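Local coordinates for 39 kDa initiator binding protein (Trichomonas vaginalis, PDB 1Q87) that probably binds the initiator (Inr) element of core promoters, this chain being the C-terminal domain of the full-length protein, at residues S21-N26 with T34-V39; E65-P70 with Y99-M104. One frame throughout, in Å; residues are numbered along the deposited sequence.

Both contacts belong to the helical part of the C-domain, with centres about 15 Å apart, and they come in series: contact 1 is complete before contact 2 begins. Contact 1 lays the segment leading into helix 29-47 against that helix; contact 2 joins the end of helix 56-67 to helix 95-105. Helix 95-105 connects them, because Tyr99, within 99-104, reaches back to contact 1 and its OH lies 3.0 Å from Ile24 N in a probable hydrogen bond. Together the contacts tie three helices to the N-terminal segment in one hydrophobic core, and the N-terminal segment also meets the loop between strands 147-151 and 157-162.

Contact 1 of 2, residues S21-N26 with T34-V39; sequences SMCIGN and TFRAKV
Ile24 and Phe35 form a small apolar contact in which the chain segment before helix 29-47 lies back against an early turn of that same helix. Two branches of Ile24 do the touching. Its CG2 comes to 3.8 Å from Phe35 CE1, while CD1, at the end of the longer branch, settles 4.0 Å from Phe35 CB, so the isoleucine spans the near side of the phenylalanine from its root to the ring. Phe35 reaches out from the helix with CG anti to the backbone N (chi1 171°), which sends the ring toward the segment 21-26. One turn on, Val39 CG2 sits 3.4 Å above one face of that ring, off-centre near the ring's border, and covers part of that face.

Beside this apolar pair a looser polar fringe is made by Cys23 and Arg36. Cys23 SG approaches Arg36 NH2 to 3.4 Å, coming obliquely to the guanidinium. The arginine chain bends at chi3 (-57°), bringing its end closer to the loop than its base, and its main charged partner is Glu33, in a salt bridge through NE.

Helix 95-105 closes the contact: Tyr99 meets the Phe35 ring edge-to-face and Ala103 touches Ile24. Ile24 also touches Asn156, so the segment 21-26 lies between helices 29-47 and 95-105 and the loop joining strands 147-151 and 157-162.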
ATOM      1  N   SER A  21     -18.237  -4.276   0.038  1.00 84.78           N
ATOM      2  CA  SER A  21     -18.259  -2.820  -0.298  1.00 82.27           C
ATOM      3  C   SER A  21     -16.907  -2.175   0.052  1.00 79.82           C
ATOM      4  O   SER A  21     -16.679  -1.757   1.193  1.00 79.43           O
ATOM      5  CB  SER A  21     -19.392  -2.119   0.462  1.00 71.35           C
ATOM      6  OG  SER A  21     -19.789  -0.937  -0.219  1.00 76.66           O
ATOM      7  N   MET A  22     -16.031  -2.108  -0.952  1.00 75.09           N
ATOM      8  CA  MET A  22     -14.682  -1.561  -0.839  1.00 68.48           C
ATOM      9  C   MET A  22     -14.614  -0.119  -0.362  1.00 66.85           C
ATOM     10  O   MET A  22     -15.147   0.785  -0.981  1.00 65.11           O
ATOM     11  CB  MET A  22     -13.963  -1.657  -2.186  1.00 63.39           C
ATOM     12  CG  MET A  22     -12.538  -1.098  -2.165  1.00 63.21           C
ATOM     13  SD  MET A  22     -11.924  -0.604  -3.809  1.00 70.62           S
ATOM     14  CE  MET A  22     -11.767  -2.175  -4.609  1.00 56.14           C
ATOM     15  N   CYS A  23     -13.922   0.090   0.742  1.00 62.81           N
ATOM     16  CA  CYS A  23     -13.771   1.416   1.288  1.00 62.38           C
ATOM     17  C   CYS A  23     -12.514   1.424   2.163  1.00 60.23           C
ATOM     18  O   CYS A  23     -12.144   0.409   2.734  1.00 63.86           O
ATOM     19  CB  CYS A  23     -15.019   1.775   2.097  1.00 60.91           C
ATOM     20  SG  CYS A  23     -15.169   3.528   2.362  1.00 78.40           S
ATOM     21  N   ILE A  24     -11.838   2.554   2.281  1.00 58.31           N
ATOM     22  CA  ILE A  24     -10.653   2.523   3.104  1.00 56.75           C
ATOM     23  C   ILE A  24     -11.088   2.532   4.557  1.00 53.40           C
ATOM     24  O   ILE A  24     -12.149   3.065   4.885  1.00 41.54           O
ATOM     25  CB  ILE A  24      -9.734   3.707   2.802  1.00 54.54           C
ATOM     26  CG1 ILE A  24     -10.515   5.009   2.876  1.00 50.22           C
ATOM     27  CG2 ILE A  24      -9.121   3.516   1.416  1.00 42.82           C
ATOM     28  CD1 ILE A  24      -9.619   6.242   3.121  1.00 53.08           C
ATOM     29  N   GLY A  25     -10.273   1.920   5.412  1.00 49.57           N
ATOM     30  CA  GLY A  25     -10.574   1.850   6.830  1.00 37.00           C
ATOM     31  C   GLY A  25      -9.657   2.737   7.653  1.00 45.87           C
ATOM     32  O   GLY A  25      -8.774   3.408   7.116  1.00 46.26           O
ATOM     33  N   ASN A  26      -9.873   2.713   8.965  1.00 48.84           N
ATOM     34  CA  ASN A  26      -9.133   3.505   9.930  1.00 48.31           C
ATOM     35  C   ASN A  26      -9.109   4.931   9.445  1.00 52.98           C
ATOM     36  O   ASN A  26      -8.134   5.663   9.685  1.00 49.77           O
ATOM     37  CB  ASN A  26      -7.701   2.978  10.101  1.00 47.90           C
ATOM     38  CG  ASN A  26      -7.187   3.129  11.553  1.00 48.10           C
ATOM     39  OD1 ASN A  26      -6.120   2.624  11.918  1.00 48.40           O
ATOM     40  ND2 ASN A  26      -7.966   3.808  12.376  1.00 49.58           N
ATOM     41  N   THR A  34     -12.744  12.665   1.032  1.00 57.36           N
ATOM     42  CA  THR A  34     -11.634  13.379   0.455  1.00 54.37           C
ATOM     43  C   THR A  34     -10.852  12.397  -0.426  1.00 59.01           C
ATOM     44  O   THR A  34     -10.536  12.682  -1.594  1.00 54.90           O
ATOM     45  CB  THR A  34     -10.688  13.894   1.516  1.00 63.46           C
ATOM     46  OG1 THR A  34     -11.356  14.882   2.311  1.00 63.59           O
ATOM     47  CG2 THR A  34      -9.428  14.485   0.852  1.00 55.51           C
ATOM     48  N   PHE A  35     -10.554  11.228   0.126  1.00 47.66           N
ATOM     49  CA  PHE A  35      -9.786  10.269  -0.630  1.00 51.00           C
ATOM     50  C   PHE A  35     -10.528   9.774  -1.869  1.00 52.17           C
ATOM     51  O   PHE A  35      -9.916   9.494  -2.915  1.00 48.61           O
ATOM     52  CB  PHE A  35      -9.390   9.082   0.247  1.00 39.65           C
ATOM     53  CG  PHE A  35      -8.783   7.965  -0.528  1.00 43.35           C
ATOM     54  CD1 PHE A  35      -9.533   6.843  -0.838  1.00 38.08           C
ATOM     55  CD2 PHE A  35      -7.468   8.061  -1.008  1.00 34.29           C
ATOM     56  CE1 PHE A  35      -8.979   5.817  -1.615  1.00 40.46           C
ATOM     57  CE2 PHE A  35      -6.929   7.072  -1.769  1.00 35.49           C
ATOM     58  CZ  PHE A  35      -7.673   5.942  -2.076  1.00 39.91           C
ATOM     59  N   ARG A  36     -11.843   9.668  -1.744  1.00 54.53           N
ATOM     60  CA  ARG A  36     -12.663   9.197  -2.841  1.00 56.01           C
ATOM     61  C   ARG A  36     -12.661  10.250  -3.951  1.00 58.13           C
ATOM     62  O   ARG A  36     -12.611   9.923  -5.149  1.00 58.72           O
ATOM     63  CB  ARG A  36     -14.076   8.960  -2.349  1.00 52.82           C
ATOM     64  CG  ARG A  36     -14.878   8.009  -3.210  1.00 69.33           C
ATOM     65  CD  ARG A  36     -16.309   7.896  -2.679  1.00 83.56           C
ATOM     66  NE  ARG A  36     -16.407   7.458  -1.278  1.00 91.01           N
ATOM     67  CZ  ARG A  36     -16.473   6.191  -0.869  1.00 93.66           C
ATOM     68  NH1 ARG A  36     -16.450   5.189  -1.745  1.00 92.59           N
ATOM     69  NH2 ARG A  36     -16.572   5.923   0.428  1.00 94.99           N
ATOM     70  N   ALA A  37     -12.718  11.515  -3.539  1.00 52.94           N
ATOM     71  CA  ALA A  37     -12.704  12.620  -4.481  1.00 55.46           C
ATOM     72  C   ALA A  37     -11.377  12.585  -5.239  1.00 55.04           C
ATOM     73  O   ALA A  37     -11.362  12.824  -6.446  1.00 57.43           O
ATOM     74  CB  ALA A  37     -12.858  13.934  -3.754  1.00 51.78           C
ATOM     75  N   LYS A  38     -10.271  12.285  -4.546  1.00 46.35           N
ATOM     76  CA  LYS A  38      -8.992  12.214  -5.229  1.00 47.41           C
ATOM     77  C   LYS A  38      -8.950  11.108  -6.255  1.00 45.76           C
ATOM     78  O   LYS A  38      -8.437  11.301  -7.344  1.00 53.07           O
ATOM     79  CB  LYS A  38      -7.826  11.998  -4.257  1.00 49.30           C
ATOM     80  CG  LYS A  38      -7.032  13.227  -3.969  1.00 64.38           C
ATOM     81  CD  LYS A  38      -6.393  13.844  -5.196  1.00 65.22           C
ATOM     82  CE  LYS A  38      -6.023  15.297  -4.875  1.00 71.76           C
ATOM     83  NZ  LYS A  38      -5.087  15.884  -5.869  1.00 86.03           N
ATOM     84  N   VAL A  39      -9.439   9.932  -5.883  1.00 45.57           N
ATOM     85  CA  VAL A  39      -9.425   8.806  -6.794  1.00 39.38           C
ATOM     86  C   VAL A  39     -10.162   9.199  -8.087  1.00 46.39           C
ATOM     87  O   VAL A  39      -9.678   8.907  -9.193  1.00 39.64           O
ATOM     88  CB  VAL A  39     -10.084   7.550  -6.173  1.00 39.92           C
ATOM     89  CG1 VAL A  39     -10.070   6.397  -7.204  1.00 35.22           C
ATOM     90  CG2 VAL A  39      -9.333   7.103  -4.867  1.00 39.00           C
TER

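Contact 2 of 2, residues E65-P70 with Y99-M104; sequences EYFKQP and YKFLAM
Lys68 NZ is held by two backbone carbonyls, just past Phe67, the residue that carries the contact with Phe101 and Leu102. It donates to Gln69 O at 2.9 Å, with a C=O...N angle of 153° and the nitrogen tilted 22° from the carbonyl plane, and it also bonds Gln72 O. The helical conformation of 56-67 ends at Lys68, whose NZ links the carbonyls of Gln69 and Gln72 across the turn that follows, while Phe67 points into the protein.

Toward helix 95-105 the contact is wholly apolar. Phe67 CD2 and CE2 both lie 3.9 Å from Phe101 CE2, and CD2 comes in at the edge of the Phe101 ring, near its plane. Taken from the Phe67 ring, the same approach is oblique. The two side chains run antiparallel alongside each other and touch through a few rim atoms. A chi1 near 180° (-175°) swings the Phe101 ring off its backbone toward Phe67. At the far end of the Phe67 ring, CZ touches Leu102 CD2 at 4.0 Å, and these side chains cross at about a right angle. Phe67 thus bridges two consecutive residues of the helix.

Ile42 of helix 29-47 and Ile111 of helix 111-123 also touch Phe67, while Ile81 and Ile84 of helix 74-84 pack on Phe101. Aromatic and branched aliphatic side chains drawn from several helices make this the hydrophobic core of the mainly helical part of the C-domain.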
ATOM      1  N   GLU A  65       3.304   7.162 -16.134  1.00 48.08           N
ATOM      2  CA  GLU A  65       3.707   8.488 -16.497  1.00 48.05           C
ATOM      3  C   GLU A  65       3.388   9.460 -15.401  1.00 46.56           C
ATOM      4  O   GLU A  65       4.172  10.345 -15.111  1.00 52.63           O
ATOM      5  CB  GLU A  65       2.984   8.957 -17.764  1.00 46.12           C
ATOM      6  CG  GLU A  65       3.482   8.394 -19.096  1.00 69.61           C
ATOM      7  CD  GLU A  65       2.408   8.494 -20.201  1.00 81.28           C
ATOM      8  OE1 GLU A  65       1.526   9.407 -20.127  1.00 71.56           O
ATOM      9  OE2 GLU A  65       2.452   7.653 -21.137  1.00 79.93           O
ATOM     10  N   TYR A  66       2.234   9.299 -14.784  1.00 42.63           N
ATOM     11  CA  TYR A  66       1.801  10.254 -13.789  1.00 42.26           C
ATOM     12  C   TYR A  66       2.299  10.010 -12.371  1.00 45.88           C
ATOM     13  O   TYR A  66       2.385  10.955 -11.594  1.00 38.09           O
ATOM     14  CB  TYR A  66       0.279  10.311 -13.821  1.00 44.67           C
ATOM     15  CG  TYR A  66      -0.385  11.345 -12.946  1.00 52.47           C
ATOM     16  CD1 TYR A  66      -0.765  11.052 -11.641  1.00 62.77           C
ATOM     17  CD2 TYR A  66      -0.721  12.587 -13.454  1.00 65.46           C
ATOM     18  CE1 TYR A  66      -1.480  11.974 -10.862  1.00 61.10           C
ATOM     19  CE2 TYR A  66      -1.428  13.522 -12.680  1.00 72.33           C
ATOM     20  CZ  TYR A  66      -1.804  13.207 -11.387  1.00 68.55           C
ATOM     21  OH  TYR A  66      -2.480  14.136 -10.622  1.00 72.35           O
ATOM     22  N   PHE A  67       2.634   8.761 -12.044  1.00 39.79           N
ATOM     23  CA  PHE A  67       3.086   8.425 -10.698  1.00 45.37           C
ATOM     24  C   PHE A  67       4.610   8.245 -10.527  1.00 42.32           C
ATOM     25  O   PHE A  67       5.097   8.296  -9.413  1.00 45.25           O
ATOM     26  CB  PHE A  67       2.412   7.134 -10.208  1.00 42.53           C
ATOM     27  CG  PHE A  67       0.916   7.215 -10.064  1.00 35.22           C
ATOM     28  CD1 PHE A  67       0.271   8.415  -9.885  1.00 44.50           C
ATOM     29  CD2 PHE A  67       0.158   6.045 -10.076  1.00 45.26           C
ATOM     30  CE1 PHE A  67      -1.083   8.453  -9.724  1.00 42.92           C
ATOM     31  CE2 PHE A  67      -1.182   6.069  -9.919  1.00 28.43           C
ATOM     32  CZ  PHE A  67      -1.818   7.270  -9.739  1.00 50.02           C
ATOM     33  N   LYS A  68       5.352   7.989 -11.598  1.00 40.94           N
ATOM     34  CA  LYS A  68       6.807   7.802 -11.434  1.00 45.10           C
ATOM     35  C   LYS A  68       7.542   9.047 -10.928  1.00 44.58           C
ATOM     36  O   LYS A  68       6.978  10.153 -10.804  1.00 42.66           O
ATOM     37  CB  LYS A  68       7.461   7.377 -12.747  1.00 48.09           C
ATOM     38  CG  LYS A  68       7.412   8.440 -13.871  1.00 40.73           C
ATOM     39  CD  LYS A  68       7.956   7.795 -15.155  1.00 52.75           C
ATOM     40  CE  LYS A  68       8.767   8.761 -16.013  1.00 51.51           C
ATOM     41  NZ  LYS A  68       9.889   9.425 -15.258  1.00 55.61           N
ATOM     42  N   GLN A  69       8.803   8.855 -10.608  1.00 48.94           N
ATOM     43  CA  GLN A  69       9.619   9.982 -10.160  1.00 58.74           C
ATOM     44  C   GLN A  69      10.208  10.605 -11.415  1.00 50.37           C
ATOM     45  O   GLN A  69      10.329   9.932 -12.446  1.00 55.25           O
ATOM     46  CB  GLN A  69      10.755   9.497  -9.283  1.00 58.69           C
ATOM     47  CG  GLN A  69      10.302   8.702  -8.121  1.00 69.28           C
ATOM     48  CD  GLN A  69      10.167   9.544  -6.902  1.00 76.13           C
ATOM     49  OE1 GLN A  69       9.283  10.409  -6.818  1.00 76.81           O
ATOM     50  NE2 GLN A  69      11.054   9.311  -5.931  1.00 74.45           N
ATOM     51  N   PRO A  70      10.627  11.878 -11.336  1.00 56.28           N
ATOM     52  CA  PRO A  70      11.208  12.549 -12.508  1.00 50.38           C
ATOM     53  C   PRO A  70      12.402  11.760 -13.072  1.00 47.79           C
ATOM     54  O   PRO A  70      12.598  11.692 -14.293  1.00 59.01           O
ATOM     55  CB  PRO A  70      11.615  13.928 -11.958  1.00 55.14           C
ATOM     56  CG  PRO A  70      10.718  14.117 -10.798  1.00 57.57           C
ATOM     57  CD  PRO A  70      10.728  12.742 -10.148  1.00 47.59           C
ATOM     58  N   TYR A  99      -8.549   2.941  -7.049  1.00 44.73           N
ATOM     59  CA  TYR A  99      -8.889   3.157  -5.631  1.00 40.84           C
ATOM     60  C   TYR A  99      -8.051   2.213  -4.732  1.00 39.42           C
ATOM     61  O   TYR A  99      -7.440   2.619  -3.751  1.00 41.33           O
ATOM     62  CB  TYR A  99     -10.368   2.873  -5.394  1.00 34.92           C
ATOM     63  CG  TYR A  99     -10.850   3.197  -3.998  1.00 38.86           C
ATOM     64  CD1 TYR A  99     -11.514   4.395  -3.747  1.00 41.18           C
ATOM     65  CD2 TYR A  99     -10.669   2.301  -2.925  1.00 33.31           C
ATOM     66  CE1 TYR A  99     -12.004   4.707  -2.476  1.00 44.54           C
ATOM     67  CE2 TYR A  99     -11.166   2.620  -1.602  1.00 37.74           C
ATOM     68  CZ  TYR A  99     -11.837   3.830  -1.414  1.00 40.58           C
ATOM     69  OH  TYR A  99     -12.386   4.198  -0.207  1.00 49.97           O
ATOM     70  N   LYS A 100      -8.023   0.951  -5.104  1.00 36.96           N
ATOM     71  CA  LYS A 100      -7.263  -0.044  -4.380  1.00 46.83           C
ATOM     72  C   LYS A 100      -5.772   0.327  -4.340  1.00 47.05           C
ATOM     73  O   LYS A 100      -5.138   0.312  -3.271  1.00 44.67           O
ATOM     74  CB  LYS A 100      -7.443  -1.401  -5.073  1.00 50.23           C
ATOM     75  CG  LYS A 100      -6.735  -2.548  -4.410  1.00 67.07           C
ATOM     76  CD  LYS A 100      -7.585  -3.832  -4.467  1.00 83.09           C
ATOM     77  CE  LYS A 100      -7.368  -4.627  -5.753  1.00 89.13           C
ATOM     78  NZ  LYS A 100      -7.812  -6.058  -5.634  1.00 87.49           N
ATOM     79  N   PHE A 101      -5.240   0.689  -5.513  1.00 43.11           N
ATOM     80  CA  PHE A 101      -3.816   0.995  -5.669  1.00 41.76           C
ATOM     81  C   PHE A 101      -3.386   2.219  -4.889  1.00 39.82           C
ATOM     82  O   PHE A 101      -2.355   2.212  -4.226  1.00 49.43           O
ATOM     83  CB  PHE A 101      -3.480   1.158  -7.146  1.00 43.00           C
ATOM     84  CG  PHE A 101      -2.035   1.345  -7.418  1.00 42.42           C
ATOM     85  CD1 PHE A 101      -1.142   0.309  -7.205  1.00 52.67           C
ATOM     86  CD2 PHE A 101      -1.551   2.570  -7.858  1.00 46.80           C
ATOM     87  CE1 PHE A 101       0.215   0.486  -7.418  1.00 52.07           C
ATOM     88  CE2 PHE A 101      -0.190   2.755  -8.076  1.00 52.02           C
ATOM     89  CZ  PHE A 101       0.691   1.709  -7.854  1.00 50.66           C
ATOM     90  N   LEU A 102      -4.174   3.270  -4.963  1.00 36.57           N
ATOM     91  CA  LEU A 102      -3.875   4.494  -4.239  1.00 42.13           C
ATOM     92  C   LEU A 102      -4.100   4.285  -2.716  1.00 44.05           C
ATOM     93  O   LEU A 102      -3.437   4.901  -1.868  1.00 44.99           O
ATOM     94  CB  LEU A 102      -4.756   5.648  -4.792  1.00 36.59           C
ATOM     95  CG  LEU A 102      -4.327   6.250  -6.166  1.00 46.48           C
ATOM     96  CD1 LEU A 102      -5.441   7.056  -6.783  1.00 45.68           C
ATOM     97  CD2 LEU A 102      -3.087   7.150  -5.988  1.00 43.49           C
ATOM     98  N   ALA A 103      -5.017   3.390  -2.379  1.00 42.45           N
ATOM     99  CA  ALA A 103      -5.334   3.079  -0.980  1.00 45.99           C
ATOM    100  C   ALA A 103      -4.143   2.391  -0.334  1.00 37.08           C
ATOM    101  O   ALA A 103      -3.822   2.682   0.799  1.00 41.83           O
ATOM    102  CB  ALA A 103      -6.564   2.167  -0.889  1.00 49.70           C
ATOM    103  N   MET A 104      -3.500   1.486  -1.060  1.00 35.73           N
ATOM    104  CA  MET A 104      -2.328   0.782  -0.536  1.00 43.59           C
ATOM    105  C   MET A 104      -1.101   1.667  -0.417  1.00 46.71           C
ATOM    106  O   MET A 104      -0.460   1.682   0.626  1.00 49.93           O
ATOM    107  CB  MET A 104      -1.926  -0.409  -1.413  1.00 45.43           C
ATOM    108  CG  MET A 104      -3.019  -1.456  -1.598  1.00 43.87           C
ATOM    109  SD  MET A 104      -2.381  -2.788  -2.557  1.00 44.23           S
ATOM    110  CE  MET A 104      -2.875  -2.215  -4.249  1.00 45.92           C
TER